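Side-chain contact in peptide amidase (Stenotrophomonas maltophilia, PDB 1M22), which probably hydrolyses amide bonds, as a peptide amidase of the amidase signature family: residues Pro291-Ala296 with Val459-Met464. Sequence-based numbering, arbitrary orientation.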
ATOM      1  N   PRO A 291     -23.264  12.977   0.027  1.00 12.01           N
ATOM      2  CA  PRO A 291     -23.111  13.677  -1.254  1.00 13.79           C
ATOM      3  C   PRO A 291     -22.004  13.101  -2.133  1.00 12.59           C
ATOM      4  O   PRO A 291     -22.144  13.017  -3.356  1.00 13.45           O
ATOM      5  CB  PRO A 291     -22.809  15.114  -0.833  1.00 14.50           C
ATOM      6  CG  PRO A 291     -23.455  15.226   0.517  1.00 17.00           C
ATOM      7  CD  PRO A 291     -23.100  13.910   1.154  1.00 13.66           C
ATOM      8  N   LEU A 292     -20.902  12.711  -1.504  1.00 12.91           N
ATOM      9  CA  LEU A 292     -19.772  12.166  -2.241  1.00 11.79           C
ATOM     10  C   LEU A 292     -20.054  10.802  -2.847  1.00 10.74           C
ATOM     11  O   LEU A 292     -19.806  10.586  -4.033  1.00 10.09           O
ATOM     12  CB  LEU A 292     -18.543  12.072  -1.335  1.00 13.57           C
ATOM     13  CG  LEU A 292     -17.972  13.403  -0.844  1.00 15.31           C
ATOM     14  CD1 LEU A 292     -16.791  13.139   0.070  1.00 19.19           C
ATOM     15  CD2 LEU A 292     -17.555  14.257  -2.034  1.00 17.75           C
ATOM     16  N   ILE A 293     -20.580   9.881  -2.050  1.00 11.68           N
ATOM     17  CA  ILE A 293     -20.851   8.551  -2.570  1.00 11.56           C
ATOM     18  C   ILE A 293     -22.010   8.567  -3.567  1.00 12.07           C
ATOM     19  O   ILE A 293     -22.035   7.762  -4.497  1.00 12.23           O
ATOM     20  CB  ILE A 293     -21.110   7.537  -1.423  1.00 12.66           C
ATOM     21  CG1 ILE A 293     -21.060   6.110  -1.974  1.00 12.60           C
ATOM     22  CG2 ILE A 293     -22.436   7.820  -0.747  1.00 13.62           C
ATOM     23  CD1 ILE A 293     -19.704   5.716  -2.539  1.00 13.29           C
ATOM     24  N   GLU A 294     -22.960   9.484  -3.390  1.00 13.15           N
ATOM     25  CA  GLU A 294     -24.079   9.590  -4.326  1.00 15.31           C
ATOM     26  C   GLU A 294     -23.548  10.065  -5.673  1.00 13.72           C
ATOM     27  O   GLU A 294     -23.934   9.551  -6.726  1.00 13.99           O
ATOM     28  CB  GLU A 294     -25.124  10.589  -3.825  1.00 18.72           C
ATOM     29  CG  GLU A 294     -26.062  10.044  -2.774  1.00 26.83           C
ATOM     30  CD  GLU A 294     -27.081  11.071  -2.319  1.00 30.64           C
ATOM     31  OE1 GLU A 294     -26.665  12.154  -1.858  1.00 35.12           O
ATOM     32  OE2 GLU A 294     -28.294  10.797  -2.422  1.00 33.90           O
ATOM     33  N   GLN A 295     -22.659  11.052  -5.635  1.00 12.27           N
ATOM     34  CA  GLN A 295     -22.079  11.583  -6.859  1.00 12.28           C
ATOM     35  C   GLN A 295     -21.256  10.505  -7.556  1.00 11.20           C
ATOM     36  O   GLN A 295     -21.290  10.389  -8.780  1.00 11.81           O
ATOM     37  CB  GLN A 295     -21.192  12.788  -6.550  1.00 14.94           C
ATOM     38  CG  GLN A 295     -20.650  13.475  -7.790  1.00 21.74           C
ATOM     39  CD  GLN A 295     -21.753  13.987  -8.699  1.00 26.53           C
ATOM     40  OE1 GLN A 295     -22.608  14.767  -8.279  1.00 30.17           O
ATOM     41  NE2 GLN A 295     -21.736  13.550  -9.954  1.00 28.46           N
ATOM     42  N   ALA A 296     -20.516   9.723  -6.775  1.00 10.76           N
ATOM     43  CA  ALA A 296     -19.692   8.657  -7.336  1.00 10.26           C
ATOM     44  C   ALA A 296     -20.559   7.625  -8.048  1.00  8.92           C
ATOM     45  O   ALA A 296     -20.225   7.175  -9.142  1.00 10.05           O
ATOM     46  CB  ALA A 296     -18.884   7.987  -6.240  1.00 11.59           C
ATOM     47  N   VAL A 459     -11.150  11.688   0.761  1.00  6.27           N
ATOM     48  CA  VAL A 459     -12.008  10.516   0.895  1.00  7.56           C
ATOM     49  C   VAL A 459     -11.824   9.724  -0.398  1.00  6.82           C
ATOM     50  O   VAL A 459     -11.695  10.307  -1.478  1.00  7.65           O
ATOM     51  CB  VAL A 459     -13.498  10.900   1.041  1.00 11.07           C
ATOM     52  CG1 VAL A 459     -14.363   9.650   1.034  1.00 15.38           C
ATOM     53  CG2 VAL A 459     -13.708  11.676   2.330  1.00 14.66           C
ATOM     54  N   GLY A 460     -11.797   8.401  -0.287  1.00  6.82           N
ATOM     55  CA  GLY A 460     -11.616   7.576  -1.467  1.00  6.20           C
ATOM     56  C   GLY A 460     -12.747   6.612  -1.755  1.00  6.66           C
ATOM     57  O   GLY A 460     -13.563   6.301  -0.882  1.00  7.78           O
ATOM     58  N   LEU A 461     -12.801   6.165  -3.005  1.00  5.34           N
ATOM     59  CA  LEU A 461     -13.788   5.193  -3.461  1.00  6.16           C
ATOM     60  C   LEU A 461     -13.047   3.866  -3.619  1.00  6.42           C
ATOM     61  O   LEU A 461     -12.071   3.762  -4.379  1.00  6.31           O
ATOM     62  CB  LEU A 461     -14.384   5.618  -4.805  1.00  6.54           C
ATOM     63  CG  LEU A 461     -15.425   4.664  -5.398  1.00  7.84           C
ATOM     64  CD1 LEU A 461     -16.648   4.604  -4.493  1.00  9.37           C
ATOM     65  CD2 LEU A 461     -15.809   5.141  -6.788  1.00  9.84           C
ATOM     66  N   LEU A 462     -13.512   2.858  -2.892  1.00  6.25           N
ATOM     67  CA  LEU A 462     -12.900   1.535  -2.910  1.00  6.31           C
ATOM     68  C   LEU A 462     -13.549   0.592  -3.910  1.00  6.63           C
ATOM     69  O   LEU A 462     -14.775   0.538  -4.016  1.00  7.82           O
ATOM     70  CB  LEU A 462     -13.002   0.910  -1.519  1.00  8.90           C
ATOM     71  CG  LEU A 462     -12.432  -0.497  -1.342  1.00  9.60           C
ATOM     72  CD1 LEU A 462     -10.919  -0.434  -1.315  1.00 11.85           C
ATOM     73  CD2 LEU A 462     -12.960  -1.097  -0.048  1.00 13.83           C
ATOM     74  N   PHE A 463     -12.712  -0.137  -4.643  1.00  6.24           N
ATOM     75  CA  PHE A 463     -13.163  -1.145  -5.603  1.00  6.33           C
ATOM     76  C   PHE A 463     -12.596  -2.485  -5.133  1.00  7.28           C
ATOM     77  O   PHE A 463     -11.410  -2.583  -4.809  1.00  8.23           O
ATOM     78  CB  PHE A 463     -12.617  -0.895  -7.016  1.00  7.27           C
ATOM     79  CG  PHE A 463     -13.184   0.314  -7.706  1.00  7.24           C
ATOM     80  CD1 PHE A 463     -12.768   1.592  -7.351  1.00  9.46           C
ATOM     81  CD2 PHE A 463     -14.103   0.175  -8.745  1.00  9.85           C
ATOM     82  CE1 PHE A 463     -13.254   2.716  -8.022  1.00  8.79           C
ATOM     83  CE2 PHE A 463     -14.595   1.291  -9.421  1.00  9.84           C
ATOM     84  CZ  PHE A 463     -14.168   2.564  -9.058  1.00 10.17           C
ATOM     85  N   MET A 464     -13.437  -3.515  -5.088  1.00  7.28           N
ATOM     86  CA  MET A 464     -12.991  -4.855  -4.697  1.00  7.37           C
ATOM     87  C   MET A 464     -13.508  -5.865  -5.716  1.00  6.32           C
ATOM     88  O   MET A 464     -14.619  -5.725  -6.230  1.00  7.33           O
ATOM     89  CB  MET A 464     -13.506  -5.239  -3.304  1.00  8.78           C
ATOM     90  CG  MET A 464     -12.947  -4.403  -2.155  1.00 10.31           C
ATOM     91  SD  MET A 464     -13.350  -5.087  -0.520  1.00 11.37           S
ATOM     92  CE  MET A 464     -15.120  -4.811  -0.470  1.00 14.27           C
TER
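Ile293 and Leu461 make the closest approach between helix 289-302 and strand 457-464. Ile293 CD1 lies 3.8 Å from Leu461 CD1, and the two side chains cross at about a right angle. CG1 of Ile293 stands anti to the backbone N (chi1 -167°). This torsion and a chi2 of 63° bring CD1 to the strand, although the CB of Ile293 does not point at it. Leu461 uses both of its branches. While CD1 takes the isoleucine, CD2 approaches the methyl of Ala296, with Ala296 CB and Leu461 CD2 4.2 Å apart. Leu461 is therefore set against two helix residues and has the largest share of the interface on the strand. Tyr480 of helix 470-484 touches both Ala296 and Leu461 and adds to the packing here.

The end at Leu292 is the more open one. Leu292 meets Val459 through a single methyl, with Leu292 CD1 4.1 Å from Val459 CG2 and equally far from Val459 CB. The two side chains meet at a slant. Leu292 is partly exposed, whereas Ile293, Ala296, Val459 and Leu461 are buried. Met451 and Ile454 of the adjacent strand 446-454 also touch Leu292. Pro291, Glu294 and Gln295 are exposed on the helix.

The arrangement is a helix packed on one face of the mixed beta sheet, part of the helical covering of the amidase fold. The local axes are 10.0 Å apart and cross at -45°. The contact lies away from the catalytic residues Lys86, Ser165 and Ser189. No hydrogen bond or salt bridge joins the two segments. Their direct contact consists of aliphatic carbons alone, so the chemistry implies cohesion through hydrophobic burial and van der Waals contact, without a directional polar bond.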